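Local coordinates for positive phenol-degradative gene regulator (Ralstonia sp. E2, PDB 5FS0), which probably activates transcription of phenol-degradation genes on sensing phenolic compounds, binding DNA and ATP and carrying zinc in its sensory domain, at residues E127-D132 with H182-I187. Numbering follows the deposited sequence.
With ZN (zinc ion), chain D; 5JC (2,4-dichlorophenol), chain C.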
loop_
_atom_site.group_PDB
_atom_site.type_symbol
_atom_site.label_atom_id
_atom_site.label_comp_id
_atom_site.label_asym_id
_atom_site.label_seq_id
_atom_site.Cartn_x
_atom_site.Cartn_y
_atom_site.Cartn_z
ATOM N N GLU A 127 -22.774 -8.833 -9.911
ATOM C CA GLU A 127 -21.858 -8.770 -11.052
ATOM C C GLU A 127 -21.353 -7.347 -11.242
ATOM O O GLU A 127 -22.111 -6.390 -11.127
ATOM C CB GLU A 127 -22.538 -9.248 -12.347
ATOM C CG GLU A 127 -22.925 -10.724 -12.375
ATOM C CD GLU A 127 -23.894 -11.054 -13.515
ATOM O OE1 GLU A 127 -23.884 -10.320 -14.528
ATOM O OE2 GLU A 127 -24.669 -12.036 -13.387
ATOM N N PHE A 128 -20.075 -7.210 -11.553
ATOM C CA PHE A 128 -19.461 -5.889 -11.633
ATOM C C PHE A 128 -18.487 -5.798 -12.802
ATOM O O PHE A 128 -17.906 -6.800 -13.203
ATOM C CB PHE A 128 -18.733 -5.562 -10.311
ATOM C CG PHE A 128 -19.627 -5.601 -9.094
ATOM C CD1 PHE A 128 -19.902 -6.799 -8.454
ATOM C CD2 PHE A 128 -20.190 -4.442 -8.594
ATOM C CE1 PHE A 128 -20.723 -6.842 -7.350
ATOM C CE2 PHE A 128 -21.017 -4.480 -7.491
ATOM C CZ PHE A 128 -21.282 -5.675 -6.869
ATOM N N LEU A 129 -18.313 -4.598 -13.351
ATOM C CA LEU A 129 -17.194 -4.344 -14.257
ATOM C C LEU A 129 -16.060 -3.631 -13.507
ATOM O O LEU A 129 -16.304 -2.689 -12.742
ATOM C CB LEU A 129 -17.625 -3.503 -15.465
ATOM C CG LEU A 129 -18.535 -4.134 -16.525
ATOM C CD1 LEU A 129 -18.395 -3.374 -17.835
ATOM C CD2 LEU A 129 -18.264 -5.632 -16.728
ATOM N N TRP A 130 -14.830 -4.084 -13.731
ATOM C CA TRP A 130 -13.666 -3.494 -13.081
ATOM C C TRP A 130 -12.801 -2.736 -14.083
ATOM O O TRP A 130 -11.766 -3.234 -14.525
ATOM C CB TRP A 130 -12.838 -4.573 -12.382
ATOM C CG TRP A 130 -13.231 -4.801 -10.955
ATOM C CD1 TRP A 130 -14.123 -4.070 -10.224
ATOM C CD2 TRP A 130 -12.747 -5.829 -10.084
ATOM N NE1 TRP A 130 -14.224 -4.581 -8.953
ATOM C CE2 TRP A 130 -13.389 -5.662 -8.841
ATOM C CE3 TRP A 130 -11.832 -6.877 -10.234
ATOM C CZ2 TRP A 130 -13.146 -6.501 -7.755
ATOM C CZ3 TRP A 130 -11.593 -7.709 -9.155
ATOM C CH2 TRP A 130 -12.247 -7.516 -7.931
ATOM N N GLU A 131 -13.233 -1.530 -14.437
ATOM C CA GLU A 131 -12.500 -0.702 -15.387
ATOM C C GLU A 131 -11.281 -0.059 -14.734
ATOM O O GLU A 131 -11.357 0.440 -13.611
ATOM C CB GLU A 131 -13.413 0.377 -15.973
ATOM C CG GLU A 131 -14.221 -0.080 -17.175
ATOM C CD GLU A 131 -15.204 0.971 -17.651
ATOM O OE1 GLU A 131 -14.763 1.965 -18.266
ATOM O OE2 GLU A 131 -16.418 0.805 -17.411
ATOM N N ASP A 132 -10.158 -0.076 -15.444
ATOM C CA ASP A 132 -8.921 0.505 -14.936
ATOM C C ASP A 132 -8.286 -0.014 -13.650
ATOM O O ASP A 132 -8.068 0.744 -12.704
ATOM C CB ASP A 132 -9.062 2.022 -14.790
ATOM C CG ASP A 132 -9.109 2.734 -16.129
ATOM O OD1 ASP A 132 -8.752 2.108 -17.149
ATOM O OD2 ASP A 132 -9.502 3.919 -16.159
ATOM N N HIS A 182 -7.891 -9.570 -21.791
ATOM C CA HIS A 182 -9.216 -8.989 -21.945
ATOM C C HIS A 182 -9.165 -7.473 -21.810
ATOM O O HIS A 182 -8.199 -6.914 -21.280
ATOM C CB HIS A 182 -10.194 -9.575 -20.928
ATOM C CG HIS A 182 -10.375 -11.055 -21.049
ATOM N ND1 HIS A 182 -9.419 -11.957 -20.636
ATOM C CD2 HIS A 182 -11.401 -11.792 -21.541
ATOM C CE1 HIS A 182 -9.848 -13.186 -20.862
ATOM N NE2 HIS A 182 -11.048 -13.114 -21.414
ATOM N N PRO A 183 -10.220 -6.804 -22.289
ATOM C CA PRO A 183 -10.311 -5.343 -22.291
ATOM C C PRO A 183 -10.495 -4.785 -20.880
ATOM O O PRO A 183 -10.040 -3.685 -20.562
ATOM C CB PRO A 183 -11.548 -5.078 -23.159
ATOM C CG PRO A 183 -12.405 -6.268 -22.941
ATOM C CD PRO A 183 -11.465 -7.439 -22.759
ATOM N N HIS A 184 -11.161 -5.561 -20.036
ATOM C CA HIS A 184 -11.468 -5.128 -18.681
ATOM C C HIS A 184 -11.712 -6.338 -17.800
ATOM O O HIS A 184 -11.608 -7.484 -18.253
ATOM C CB HIS A 184 -12.695 -4.213 -18.673
ATOM C CG HIS A 184 -13.877 -4.784 -19.395
ATOM N ND1 HIS A 184 -14.296 -6.089 -19.227
ATOM C CD2 HIS A 184 -14.728 -4.229 -20.289
ATOM C CE1 HIS A 184 -15.355 -6.311 -19.985
ATOM N NE2 HIS A 184 -15.638 -5.198 -20.640
ATOM N N CYS A 185 -12.045 -6.086 -16.540
ATOM C CA CYS A 185 -12.350 -7.181 -15.648
ATOM C C CYS A 185 -13.854 -7.303 -15.510
ATOM O O CYS A 185 -14.588 -6.326 -15.629
ATOM C CB CYS A 185 -11.678 -6.986 -14.282
ATOM S SG CYS A 185 -9.864 -6.893 -14.360
ATOM N N ARG A 186 -14.303 -8.527 -15.294
ATOM C CA ARG A 186 -15.702 -8.815 -15.066
ATOM C C ARG A 186 -15.727 -9.775 -13.887
ATOM O O ARG A 186 -15.019 -10.778 -13.900
ATOM C CB ARG A 186 -16.339 -9.429 -16.316
ATOM C CG ARG A 186 -17.840 -9.392 -16.346
ATOM C CD ARG A 186 -18.404 -10.529 -17.188
ATOM N NE ARG A 186 -19.832 -10.690 -16.932
ATOM C CZ ARG A 186 -20.534 -11.785 -17.212
ATOM N NH1 ARG A 186 -19.939 -12.842 -17.763
ATOM N NH2 ARG A 186 -21.833 -11.826 -16.929
ATOM N N ILE A 187 -16.509 -9.475 -12.855
ATOM C CA ILE A 187 -16.476 -10.320 -11.658
ATOM C C ILE A 187 -17.866 -10.732 -11.185
ATOM O O ILE A 187 -18.846 -10.014 -11.381
ATOM C CB ILE A 187 -15.743 -9.623 -10.470
ATOM C CG1 ILE A 187 -16.738 -8.808 -9.646
ATOM C CG2 ILE A 187 -14.533 -8.771 -10.967
ATOM C CD1 ILE A 187 -16.164 -8.284 -8.335
HETATM ZN ZN ZN D . -8.572 -8.373 -13.326
HETATM CL CL1 5JC C . -16.617 -5.357 -7.671
HETATM C CAI 5JC C . -16.593 -4.860 -6.008
HETATM C CAF 5JC C . -17.747 -5.246 -5.138
HETATM C CAH 5JC C . -17.745 -4.869 -3.853
HETATM CL CL2 5JC C . -19.094 -5.323 -2.861
HETATM C CAE 5JC C . -16.590 -4.068 -3.281
HETATM C CAD 5JC C . -15.554 -3.726 -4.076
HETATM C CAG 5JC C . -15.558 -4.146 -5.523
HETATM O OAA 5JC C . -14.494 -3.798 -6.370
#
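Ile-187 lays its CG2 methyl over one face of the Trp-130 indole, a CH-pi contact with the methyl carbon 3.5 Å from the centroid of the six-membered ring. CG1 of Ile-187 lies between the backbone N and carbonyl carbon (chi1 89°), which turns it to Phe-128 CB, 3.9 Å away. These side chains share one sheet face with Cys-185, whose CB packs against Trp-130 CB and whose SG binds zinc at 2.2 Å. The same face lines the phenol pocket: 2,4-dichlorophenol lies over the Phe-128 ring, and its oxygen OAA accepts a less certain bond from Trp-130 NE1, which the model crowds against a chlorine; His-102 also hydrogen-bonds to the ligand. Reciprocal backbone N-to-O hydrogen bonds between Phe-128 and Ile-187 hold the antiparallel pairing, with Trp-130 N to Cys-185 O (2.9 Å, nearly straight at 176°). On the other face, Leu-129 CD2 packs on Arg-186 CG, and Arg-186 NH2 forms a long, weak salt bridge with Glu-127 OE1 at 3.5 Å. Cys-151, Glu-174 and Cys-177 complete the zinc site. In this V4R-domain region, strands 123-131 and 185-191 are the central pair of a four-stranded antiparallel sheet, flanked by strands 109-118 and 170-176, while helix 152-166 packs against Trp-130.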